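PDB 1TZ7: 4-alpha-glucanotransferase from Aquifex aeolicus, which is an amylomaltase, or disproportionating enzyme, of the 4-alpha-glucanotransferase family, built around an eight-stranded parallel TIM-type barrel. Local coordinates for residues A[373-378]-A[395-400]; A[58-63]-A[450-455]; A[303-308]-A[348-353]; A[444-449]-A[499-504]. One frame throughout, in Å; residues are numbered along the deposited sequence.

In the fold
Contacts 1, 2 and 3 all lie in the eight-stranded parallel sheet of a (beta/alpha)8 barrel, and contact 4 joins the ends of two helices on its outer side. The chain opens contact 2 with strand 60-62, then completes contact 3 and contact 1. Next comes 444-449 of contact 4, running straight into 450-455, which closes contact 2, and 499-504 completes contact 4 near the C-terminus. Centres of contacts 1 and 2 are 10 Å apart, those of 1 and 3 are 12 Å apart, and contacts 3 and 4 are separated by 23 Å. Strand 452-456 thus comes back beside 23-27, within side-chain reach of 60-62, and the C-terminal helix packs outside.

Contact 1 (A[373-378]-A[395-400]); sequences GSRVIE and ENNVYY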
# COMPACT_ATOMS: atom_id res chain seq x y z
N GLY A 373 10.61 -12.53 -5.12
CA GLY A 373 11.24 -11.31 -4.65
C GLY A 373 10.91 -10.11 -5.52
O GLY A 373 10.11 -10.21 -6.45
N SER A 374 11.52 -8.98 -5.20
CA SER A 374 11.38 -7.77 -5.99
C SER A 374 12.73 -7.39 -6.61
O SER A 374 13.77 -7.52 -5.98
CB SER A 374 10.86 -6.62 -5.11
OG SER A 374 9.54 -6.87 -4.66
N ARG A 375 12.70 -6.93 -7.85
CA ARG A 375 13.87 -6.32 -8.49
C ARG A 375 13.48 -5.02 -9.17
O ARG A 375 12.35 -4.86 -9.63
CB ARG A 375 14.49 -7.27 -9.51
CG ARG A 375 14.87 -8.63 -8.95
CD ARG A 375 16.11 -8.62 -8.07
NE ARG A 375 16.27 -9.89 -7.37
CZ ARG A 375 16.86 -10.98 -7.89
NH1 ARG A 375 16.94 -12.09 -7.17
NH2 ARG A 375 17.35 -10.96 -9.12
N VAL A 376 14.42 -4.09 -9.24
CA VAL A 376 14.16 -2.76 -9.76
C VAL A 376 15.32 -2.36 -10.66
O VAL A 376 16.46 -2.29 -10.22
CB VAL A 376 14.02 -1.71 -8.61
CG1 VAL A 376 13.56 -0.36 -9.15
CG2 VAL A 376 13.03 -2.21 -7.56
N ILE A 377 15.02 -2.10 -11.93
CA ILE A 377 16.08 -1.87 -12.91
C ILE A 377 16.83 -0.55 -12.65
O ILE A 377 17.96 -0.37 -13.10
CB ILE A 377 15.51 -1.89 -14.35
CG1 ILE A 377 16.64 -2.08 -15.36
CG2 ILE A 377 14.74 -0.61 -14.64
CD1 ILE A 377 16.20 -2.64 -16.66
N GLU A 378 16.19 0.35 -11.91
CA GLU A 378 16.84 1.60 -11.48
C GLU A 378 18.08 1.34 -10.58
O GLU A 378 18.98 2.17 -10.50
CB GLU A 378 15.84 2.48 -10.74
CG GLU A 378 16.28 3.92 -10.61
CD GLU A 378 15.19 4.82 -10.07
OE1 GLU A 378 15.37 5.35 -8.95
OE2 GLU A 378 14.16 4.99 -10.75
N GLU A 395 13.02 -16.23 -12.80
CA GLU A 395 11.59 -16.24 -13.17
C GLU A 395 10.70 -15.82 -12.01
O GLU A 395 9.76 -15.03 -12.19
CB GLU A 395 11.18 -17.63 -13.65
CG GLU A 395 11.53 -17.93 -15.10
CD GLU A 395 12.92 -18.54 -15.28
OE1 GLU A 395 13.25 -18.95 -16.42
OE2 GLU A 395 13.68 -18.59 -14.28
N ASN A 396 10.99 -16.34 -10.81
CA ASN A 396 10.14 -16.07 -9.65
C ASN A 396 10.47 -14.72 -9.02
O ASN A 396 11.02 -14.65 -7.91
CB ASN A 396 10.26 -17.20 -8.62
CG ASN A 396 9.06 -17.25 -7.68
OD1 ASN A 396 7.98 -16.78 -8.02
ND2 ASN A 396 9.26 -17.80 -6.50
N ASN A 397 10.13 -13.66 -9.73
CA ASN A 397 10.38 -12.30 -9.29
C ASN A 397 9.36 -11.36 -9.88
O ASN A 397 8.80 -11.63 -10.95
CB ASN A 397 11.78 -11.85 -9.72
CG ASN A 397 12.87 -12.35 -8.79
OD1 ASN A 397 12.84 -12.14 -7.64
ND2 ASN A 397 13.79 -12.99 -9.33
N VAL A 398 9.11 -10.27 -9.17
CA VAL A 398 8.45 -9.11 -9.74
C VAL A 398 9.51 -8.05 -10.08
O VAL A 398 10.27 -7.64 -9.22
CB VAL A 398 7.42 -8.52 -8.74
CG1 VAL A 398 6.54 -7.48 -9.43
CG2 VAL A 398 6.55 -9.64 -8.14
N TYR A 399 9.55 -7.63 -11.34
CA TYR A 399 10.61 -6.74 -11.85
C TYR A 399 10.01 -5.37 -12.17
O TYR A 399 9.18 -5.25 -13.07
CB TYR A 399 11.22 -7.34 -13.13
CG TYR A 399 12.61 -6.84 -13.53
CD1 TYR A 399 13.14 -7.16 -14.78
CD2 TYR A 399 13.39 -6.05 -12.67
CE1 TYR A 399 14.40 -6.73 -15.17
CE2 TYR A 399 14.65 -5.62 -13.06
CZ TYR A 399 15.15 -5.97 -14.32
OH TYR A 399 16.39 -5.55 -14.72
N TYR A 400 10.43 -4.35 -11.43
CA TYR A 400 9.91 -2.99 -11.58
C TYR A 400 10.87 -2.14 -12.40
O TYR A 400 12.07 -2.34 -12.35
CB TYR A 400 9.72 -2.34 -10.20
CG TYR A 400 8.70 -3.05 -9.33
CD1 TYR A 400 9.05 -4.15 -8.56
CD2 TYR A 400 7.38 -2.61 -9.28
CE1 TYR A 400 8.12 -4.80 -7.77
CE2 TYR A 400 6.44 -3.25 -8.49
CZ TYR A 400 6.81 -4.34 -7.74
OH TYR A 400 5.87 -4.99 -6.95
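R375 O collects several groups of the facing strand at once. It accepts an almost straight hydrogen bond from Y400 N at 2.7 Å, takes a CA-H contact from Y399 at 3.4 Å, and lies in the plane of the Y400 ring at its edge, beside CD1. Three more backbone bonds repeat the parallel ladder: V398 N to G373 O (2.9 Å), R375 N to V398 O, and I377 N to Y400 O (3.0 Å).

On the face carrying R375, N397 and Y399, the tyrosine CG stands anti to its backbone N (chi1 -160°). This lays ring atom CD2 against R375 CB at 3.6 Å and brings OH to within 3.5 Å of I377 CD1. That hydroxyl is bonded to H388 O. The R375 chain bends at chi2 (-74°) and runs back past N397, whose ND2 sits over one face of the guanidinium toward its rim, 3.9 Å from NH1, with the amide and guanidinium planes turned 49° apart. E394 ties the two together: its carboxylate forms a salt bridge with NH1 and its carbonyl accepts from N397 ND2.

The other face carries S374, V376, V398 and Y400. V376 CG2 packs on Y400 CB at 4.2 Å, while S374 OG bonds to A352 O. Strands 373-376 and 397-400 are the sixth and seventh of the (beta/alpha)8 barrel. The N397 and Y399 side chains lie on the outer face, where Y399 meets helix 437-447, and Y400 turns to the interior.

Contact 2 (A[58-63]-A[450-455]); sequences FSLWQV and AKFAII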
# COMPACT_ATOMS: atom_id res chain seq x y z
N PHE A 58 -2.30 -5.69 -20.43
CA PHE A 58 -1.80 -5.81 -19.06
C PHE A 58 -2.67 -6.78 -18.27
O PHE A 58 -3.87 -6.89 -18.52
CB PHE A 58 -1.81 -4.46 -18.35
CG PHE A 58 -0.71 -3.53 -18.79
CD1 PHE A 58 0.60 -3.75 -18.39
CD2 PHE A 58 -0.98 -2.42 -19.57
CE1 PHE A 58 1.63 -2.89 -18.78
CE2 PHE A 58 0.03 -1.55 -19.96
CZ PHE A 58 1.34 -1.80 -19.56
N SER A 59 -2.06 -7.48 -17.31
CA SER A 59 -2.78 -8.43 -16.45
C SER A 59 -2.68 -8.07 -14.96
O SER A 59 -3.30 -8.73 -14.13
CB SER A 59 -2.23 -9.83 -16.65
OG SER A 59 -2.34 -10.25 -17.99
N LEU A 60 -1.90 -7.05 -14.63
CA LEU A 60 -1.63 -6.72 -13.22
C LEU A 60 -1.81 -5.24 -12.94
O LEU A 60 -1.45 -4.40 -13.76
CB LEU A 60 -0.20 -7.14 -12.84
CG LEU A 60 0.14 -8.62 -12.96
CD1 LEU A 60 1.64 -8.82 -12.88
CD2 LEU A 60 -0.57 -9.42 -11.89
N TRP A 61 -2.38 -4.94 -11.78
CA TRP A 61 -2.47 -3.59 -11.28
C TRP A 61 -1.98 -3.56 -9.83
O TRP A 61 -2.54 -4.23 -8.97
CB TRP A 61 -3.92 -3.10 -11.35
CG TRP A 61 -4.14 -1.74 -10.76
CD1 TRP A 61 -3.22 -0.73 -10.67
CD2 TRP A 61 -5.35 -1.25 -10.19
NE1 TRP A 61 -3.80 0.37 -10.07
CE2 TRP A 61 -5.10 0.08 -9.77
CE3 TRP A 61 -6.63 -1.78 -9.99
CZ2 TRP A 61 -6.08 0.87 -9.16
CZ3 TRP A 61 -7.60 -0.99 -9.39
CH2 TRP A 61 -7.32 0.32 -8.98
N GLN A 62 -0.94 -2.78 -9.57
CA GLN A 62 -0.43 -2.65 -8.20
C GLN A 62 -0.83 -1.31 -7.60
O GLN A 62 -0.59 -0.26 -8.18
CB GLN A 62 1.09 -2.82 -8.14
CG GLN A 62 1.62 -2.90 -6.69
CD GLN A 62 3.08 -3.34 -6.60
OE1 GLN A 62 3.82 -2.85 -5.75
NE2 GLN A 62 3.47 -4.26 -7.45
N VAL A 63 -1.44 -1.38 -6.42
CA VAL A 63 -1.79 -0.20 -5.66
C VAL A 63 -0.98 -0.15 -4.38
O VAL A 63 -0.34 -1.13 -4.00
CB VAL A 63 -3.31 -0.19 -5.31
CG1 VAL A 63 -4.15 0.02 -6.56
CG2 VAL A 63 -3.71 -1.49 -4.59
N ALA A 450 11.55 -12.57 -15.64
CA ALA A 450 10.68 -12.31 -14.47
C ALA A 450 9.23 -12.57 -14.85
O ALA A 450 8.76 -12.08 -15.87
CB ALA A 450 10.85 -10.91 -14.00
N LYS A 451 8.52 -13.34 -14.03
CA LYS A 451 7.15 -13.73 -14.37
C LYS A 451 6.20 -12.52 -14.34
O LYS A 451 5.28 -12.45 -15.14
CB LYS A 451 6.65 -14.84 -13.45
CG LYS A 451 6.44 -14.45 -12.00
CD LYS A 451 5.96 -15.66 -11.16
CE LYS A 451 5.60 -15.26 -9.73
NZ LYS A 451 5.19 -16.43 -8.90
N PHE A 452 6.44 -11.58 -13.43
CA PHE A 452 5.68 -10.31 -13.39
C PHE A 452 6.61 -9.13 -13.70
O PHE A 452 7.60 -8.93 -13.02
CB PHE A 452 5.05 -10.07 -12.00
CG PHE A 452 4.05 -11.14 -11.57
CD1 PHE A 452 3.55 -12.07 -12.47
CD2 PHE A 452 3.61 -11.19 -10.25
CE1 PHE A 452 2.64 -13.04 -12.05
CE2 PHE A 452 2.70 -12.16 -9.84
CZ PHE A 452 2.22 -13.07 -10.74
N ALA A 453 6.26 -8.35 -14.73
CA ALA A 453 6.96 -7.11 -15.03
C ALA A 453 6.02 -5.94 -14.78
O ALA A 453 4.94 -5.88 -15.34
CB ALA A 453 7.42 -7.11 -16.45
N ILE A 454 6.45 -5.01 -13.93
CA ILE A 454 5.59 -3.89 -13.52
C ILE A 454 6.24 -2.56 -13.88
O ILE A 454 7.38 -2.30 -13.50
CB ILE A 454 5.30 -3.95 -12.00
CG1 ILE A 454 4.68 -5.31 -11.63
CG2 ILE A 454 4.38 -2.79 -11.58
CD1 ILE A 454 3.18 -5.37 -11.81
N ILE A 455 5.50 -1.73 -14.61
CA ILE A 455 5.95 -0.38 -14.95
C ILE A 455 5.24 0.63 -14.06
O ILE A 455 4.03 0.64 -13.99
CB ILE A 455 5.60 -0.08 -16.43
CG1 ILE A 455 6.14 -1.19 -17.35
CG2 ILE A 455 6.16 1.27 -16.85
CD1 ILE A 455 5.50 -1.20 -18.72
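F58, just ahead of its strand, reaches I455 across the outside of the TIM-type barrel: the CD1 methyl of I455 meets the rim of the phenyl ring near its plane, 4.2 Å from F58 CE1. Strand 23-27 lies between 60-62 and 452-456, so this is a meeting of next-but-one strands, made by side chains alone. The two short segments run 53° apart, with their axes 8.4 Å from each other. Helix 491-500 packs on this outer pair, I494 touching both residues.

L60 turns into the barrel and has the largest share of the contact. Its CG stands anti to the carbonyl carbon (chi1 -61°), which sends CD1 over the face of the F452 ring in a CH-pi contact, 4.0 Å from the centroid and 28° off the normal. The closest ring atom is F452 CG, at 3.6 Å from L60 CD1, so the methyl sits toward the root of the phenyl group. The two side chains cross at about a right angle, and F302 meets the F452 ring edge-to-face. I454 bends its chain to bring CD1 to 3.9 Å from the same L60 methyl, which is thus met by both residues.

Q62 also faces inward, with an extended chain whose amide nitrogen is bonded to the Y400 hydroxyl. That NE2 comes to 4.5 Å from I454 CG1, a loose touch at the side of the isoleucine.

Contact 3 (A[303-308]-A[348-353]); sequences LRLDHF and NPFIAE
L303 N donates to P349 O at 2.8 Å, the first rung of a parallel ladder. L303 O in turn accepts from I351 N. L305 N reaches I351 O at 2.7 Å, and L305 O takes the longer bond from E353 N, 3.2 Å. At the start of the second strand N348 OD1 accepts from F350 N, an Asx turn.

E353 carries the bonding on beyond the ladder. With its chain bent at chi2 (-94°), the carboxylate swings to H307 N, which meets OE2 at 2.8 Å from 47° above the carboxylate plane. OE1 is taken by L355 N. E353 O accepts from F308 N at 3.1 Å, so E353 holds the turn after strand 302-305 with both backbone and side chain. D306 lies alongside, pointing the same way, and brings two acidic groups close together: its OD1 is 3.5 Å from E353 OE2. The other oxygen, D306 OD2, accepts a weak hydrogen bond from M229 N.

R304 crosses over E353, whose CG lies against a face of the guanidinium, 3.7 Å from NH1. R304 NE is buried here with no partner in the model, and NH1 has a long, weak ion pair with D226. On the opposite side of the sheet, A352 CB sits over the F308 ring, 3.9 Å from its centroid, and L305 packs obliquely on F350.

These are neighbouring fourth and fifth strands of the (beta/alpha)8 barrel; R304, D306 and E353 gather at their carboxyl ends, where barrels of this type carry their active sites.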
# COMPACT_ATOMS: atom_id res chain seq x y z
N LEU A 303 -0.50 -10.09 -2.25
CA LEU A 303 -0.17 -9.25 -1.13
C LEU A 303 1.32 -9.01 -1.09
O LEU A 303 2.10 -9.92 -0.80
CB LEU A 303 -0.62 -9.91 0.18
CG LEU A 303 -2.06 -10.40 0.20
CD1 LEU A 303 -2.37 -11.07 1.53
CD2 LEU A 303 -3.03 -9.26 -0.07
N ARG A 304 1.72 -7.78 -1.39
CA ARG A 304 3.12 -7.39 -1.29
C ARG A 304 3.48 -7.15 0.16
O ARG A 304 2.87 -6.31 0.83
CB ARG A 304 3.37 -6.13 -2.11
CG ARG A 304 4.83 -5.94 -2.51
CD ARG A 304 5.16 -4.55 -3.01
NE ARG A 304 5.63 -3.68 -1.94
CZ ARG A 304 6.20 -2.49 -2.13
NH1 ARG A 304 6.60 -1.77 -1.08
NH2 ARG A 304 6.37 -2.02 -3.36
N LEU A 305 4.47 -7.89 0.65
CA LEU A 305 4.84 -7.83 2.05
C LEU A 305 5.92 -6.79 2.28
O LEU A 305 7.12 -7.05 2.06
CB LEU A 305 5.29 -9.21 2.54
CG LEU A 305 4.23 -10.32 2.44
CD1 LEU A 305 4.82 -11.65 2.82
CD2 LEU A 305 3.01 -10.00 3.33
N ASP A 306 5.49 -5.61 2.69
CA ASP A 306 6.39 -4.52 3.01
C ASP A 306 7.42 -4.92 4.07
O ASP A 306 7.09 -5.54 5.07
CB ASP A 306 5.56 -3.32 3.50
CG ASP A 306 6.41 -2.18 3.97
OD1 ASP A 306 7.11 -1.56 3.13
OD2 ASP A 306 6.44 -1.81 5.17
N HIS A 307 8.68 -4.56 3.83
CA HIS A 307 9.78 -4.88 4.75
C HIS A 307 9.81 -6.39 5.09
O HIS A 307 9.84 -6.78 6.27
CB HIS A 307 9.68 -4.04 6.03
CG HIS A 307 10.95 -4.03 6.83
ND1 HIS A 307 12.18 -3.79 6.27
CD2 HIS A 307 11.17 -4.25 8.15
CE1 HIS A 307 13.11 -3.86 7.20
NE2 HIS A 307 12.53 -4.13 8.35
N PHE A 308 9.80 -7.22 4.05
CA PHE A 308 9.76 -8.68 4.22
C PHE A 308 10.87 -9.19 5.15
O PHE A 308 10.68 -10.14 5.88
CB PHE A 308 9.87 -9.37 2.85
CG PHE A 308 9.94 -10.87 2.94
CD1 PHE A 308 8.78 -11.62 3.01
CD2 PHE A 308 11.17 -11.52 2.97
CE1 PHE A 308 8.83 -13.01 3.09
CE2 PHE A 308 11.22 -12.92 3.06
CZ PHE A 308 10.06 -13.65 3.12
N ASN A 348 -0.48 -19.35 -2.55
CA ASN A 348 0.65 -18.41 -2.38
C ASN A 348 0.43 -17.04 -3.03
O ASN A 348 0.87 -16.79 -4.16
CB ASN A 348 1.97 -19.01 -2.86
CG ASN A 348 3.20 -18.27 -2.28
OD1 ASN A 348 3.07 -17.18 -1.72
ND2 ASN A 348 4.38 -18.87 -2.43
N PRO A 349 -0.24 -16.16 -2.30
CA PRO A 349 -0.52 -14.80 -2.77
C PRO A 349 0.63 -13.83 -2.50
O PRO A 349 0.51 -12.66 -2.84
CB PRO A 349 -1.75 -14.41 -1.95
CG PRO A 349 -1.56 -15.11 -0.65
CD PRO A 349 -0.82 -16.40 -0.97
N PHE A 350 1.71 -14.30 -1.88
CA PHE A 350 2.70 -13.39 -1.28
C PHE A 350 3.76 -12.94 -2.28
O PHE A 350 4.25 -13.73 -3.10
CB PHE A 350 3.35 -14.04 -0.07
CG PHE A 350 2.37 -14.44 0.99
CD1 PHE A 350 1.64 -13.49 1.68
CD2 PHE A 350 2.16 -15.79 1.28
CE1 PHE A 350 0.72 -13.86 2.66
CE2 PHE A 350 1.25 -16.16 2.25
CZ PHE A 350 0.53 -15.20 2.94
N ILE A 351 4.09 -11.65 -2.21
CA ILE A 351 5.26 -11.09 -2.87
C ILE A 351 6.11 -10.40 -1.83
O ILE A 351 5.60 -9.68 -0.98
CB ILE A 351 4.82 -10.05 -3.96
CG1 ILE A 351 4.04 -10.74 -5.08
CG2 ILE A 351 6.03 -9.32 -4.52
CD1 ILE A 351 3.28 -9.77 -5.98
N ALA A 352 7.42 -10.62 -1.88
CA ALA A 352 8.32 -10.05 -0.90
C ALA A 352 8.88 -8.72 -1.40
O ALA A 352 9.47 -8.66 -2.48
CB ALA A 352 9.45 -11.01 -0.60
N GLU A 353 8.69 -7.66 -0.61
CA GLU A 353 9.52 -6.47 -0.72
C GLU A 353 10.83 -6.71 0.01
O GLU A 353 10.94 -6.48 1.23
CB GLU A 353 8.82 -5.24 -0.13
CG GLU A 353 9.54 -3.92 -0.42
CD GLU A 353 10.48 -3.49 0.71
OE1 GLU A 353 11.72 -3.55 0.53
OE2 GLU A 353 9.98 -3.10 1.78

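Contact 4 (A[444-449]-A[499-504]); sequences LVLISR and GIYGRE
A Schellman motif ends helix 491-500, with G502 at the C-prime position, and the turn it makes presents Y501 and R503 to the last turn of helix 437-447. R503 N returns to L498 O to complete the motif.

R503 runs out extended from CG to NE and meets the helix end with the edge of its guanidinium. NE donates to L446 O at 2.9 Å, nearly straight (163°), on a lone pair in the carbonyl plane. NH2 adds a weak bond to the same oxygen at 3.3 Å and has a stronger partner in A450 O. NH1 goes to L23 O. One arginine therefore ties three backbone carbonyls, and the flat group is fixed in its rotation. R22 shares this cluster, bonding to S448 O and Y501 O with its NH1 close to the like-charged R503 NE. S448 OG, at chi1 75°, folds back onto V445 O at 2.6 Å.

With CG anti to the carbonyl carbon (chi1 -60°), the Y501 ring comes down on the helix, CD2 at 3.7 Å from L446 CB and CD1 at 3.9 Å from I447 CB. Both CB atoms lie oblique to the ring, and the L446 side chain crosses Y501 at about a right angle. L446 CD2 packs on R503 CD at 3.8 Å, and I500 CG2 sits over the centre of the tyrosine ring. The Y501 hydroxyl bonds to R443.

Both helices lie on the outside of the barrel: V445, L446 and R503 touch A453 of strand 452-456, V445 and S448 reach Y399 of strand 397-400, and L446 leans on L497 and L498 of helix 491-500.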
# COMPACT_ATOMS: atom_id res chain seq x y z
N LEU A 444 13.98 -3.60 -21.37
CA LEU A 444 14.86 -4.49 -20.59
C LEU A 444 14.06 -5.26 -19.52
O LEU A 444 14.30 -6.45 -19.29
CB LEU A 444 15.97 -3.66 -19.91
CG LEU A 444 17.42 -3.75 -20.44
CD1 LEU A 444 17.50 -4.31 -21.84
CD2 LEU A 444 18.08 -2.40 -20.38
N VAL A 445 13.13 -4.58 -18.89
CA VAL A 445 12.28 -5.21 -17.89
C VAL A 445 11.35 -6.25 -18.56
O VAL A 445 11.17 -7.35 -18.04
CB VAL A 445 11.45 -4.15 -17.12
CG1 VAL A 445 10.33 -4.80 -16.33
CG2 VAL A 445 12.36 -3.35 -16.20
N LEU A 446 10.78 -5.89 -19.70
CA LEU A 446 9.82 -6.76 -20.39
C LEU A 446 10.49 -8.00 -21.00
O LEU A 446 9.89 -9.07 -21.03
CB LEU A 446 9.08 -5.98 -21.49
CG LEU A 446 8.18 -4.82 -21.04
CD1 LEU A 446 7.58 -4.11 -22.26
CD2 LEU A 446 7.08 -5.30 -20.13
N ILE A 447 11.72 -7.84 -21.49
CA ILE A 447 12.44 -8.94 -22.14
C ILE A 447 12.96 -9.97 -21.13
O ILE A 447 13.30 -11.09 -21.49
CB ILE A 447 13.63 -8.40 -23.00
CG1 ILE A 447 14.08 -9.46 -24.01
CG2 ILE A 447 14.79 -8.00 -22.11
CD1 ILE A 447 15.02 -8.94 -25.06
N SER A 448 13.02 -9.57 -19.86
CA SER A 448 13.49 -10.45 -18.79
C SER A 448 12.58 -11.65 -18.64
O SER A 448 11.49 -11.69 -19.20
CB SER A 448 13.55 -9.70 -17.48
OG SER A 448 12.25 -9.51 -16.96
N ARG A 449 13.03 -12.64 -17.88
CA ARG A 449 12.23 -13.83 -17.62
C ARG A 449 11.43 -13.71 -16.33
O ARG A 449 10.71 -14.63 -15.97
CB ARG A 449 13.12 -15.07 -17.60
CG ARG A 449 13.71 -15.38 -19.00
CD ARG A 449 13.54 -16.83 -19.55
NE ARG A 449 12.59 -17.65 -18.91
CZ ARG A 449 11.46 -18.16 -19.41
NH1 ARG A 449 10.91 -17.81 -20.58
NH2 ARG A 449 10.82 -18.98 -18.63
N GLY A 499 3.23 -7.22 -26.62
CA GLY A 499 3.11 -8.31 -27.57
C GLY A 499 4.47 -8.79 -28.07
O GLY A 499 4.69 -9.98 -28.23
N ILE A 500 5.37 -7.85 -28.32
CA ILE A 500 6.72 -8.17 -28.79
C ILE A 500 7.47 -9.05 -27.79
O ILE A 500 8.19 -9.97 -28.19
CB ILE A 500 7.53 -6.85 -29.06
CG1 ILE A 500 7.02 -6.17 -30.32
CG2 ILE A 500 9.02 -7.14 -29.19
CD1 ILE A 500 7.37 -4.68 -30.41
N TYR A 501 7.29 -8.77 -26.49
CA TYR A 501 8.01 -9.49 -25.43
C TYR A 501 7.12 -10.51 -24.72
O TYR A 501 7.44 -10.96 -23.63
CB TYR A 501 8.62 -8.49 -24.43
CG TYR A 501 9.58 -7.54 -25.09
CD1 TYR A 501 10.77 -8.01 -25.64
CD2 TYR A 501 9.30 -6.19 -25.20
CE1 TYR A 501 11.66 -7.15 -26.27
CE2 TYR A 501 10.18 -5.32 -25.83
CZ TYR A 501 11.36 -5.80 -26.36
OH TYR A 501 12.24 -4.95 -26.97
N GLY A 502 6.01 -10.86 -25.36
CA GLY A 502 5.23 -12.03 -24.96
C GLY A 502 4.54 -11.85 -23.62
O GLY A 502 4.37 -12.80 -22.88
N ARG A 503 4.15 -10.61 -23.31
CA ARG A 503 3.45 -10.32 -22.05
C ARG A 503 2.06 -9.73 -22.30
O ARG A 503 1.41 -9.24 -21.37
CB ARG A 503 4.26 -9.34 -21.22
CG ARG A 503 5.53 -9.92 -20.65
CD ARG A 503 6.21 -8.99 -19.70
NE ARG A 503 7.55 -9.42 -19.37
CZ ARG A 503 7.86 -10.20 -18.33
NH1 ARG A 503 6.92 -10.65 -17.51
NH2 ARG A 503 9.13 -10.53 -18.12
N GLU A 504 1.62 -9.77 -23.55
CA GLU A 504 0.28 -9.32 -23.91
C GLU A 504 -0.70 -10.47 -23.76
O GLU A 504 -0.49 -11.54 -24.32
CB GLU A 504 0.25 -8.81 -25.36
CG GLU A 504 -1.07 -8.14 -25.74
CD GLU A 504 -1.18 -7.84 -27.24
OE1 GLU A 504 -0.22 -8.11 -27.98
OE2 GLU A 504 -2.24 -7.34 -27.66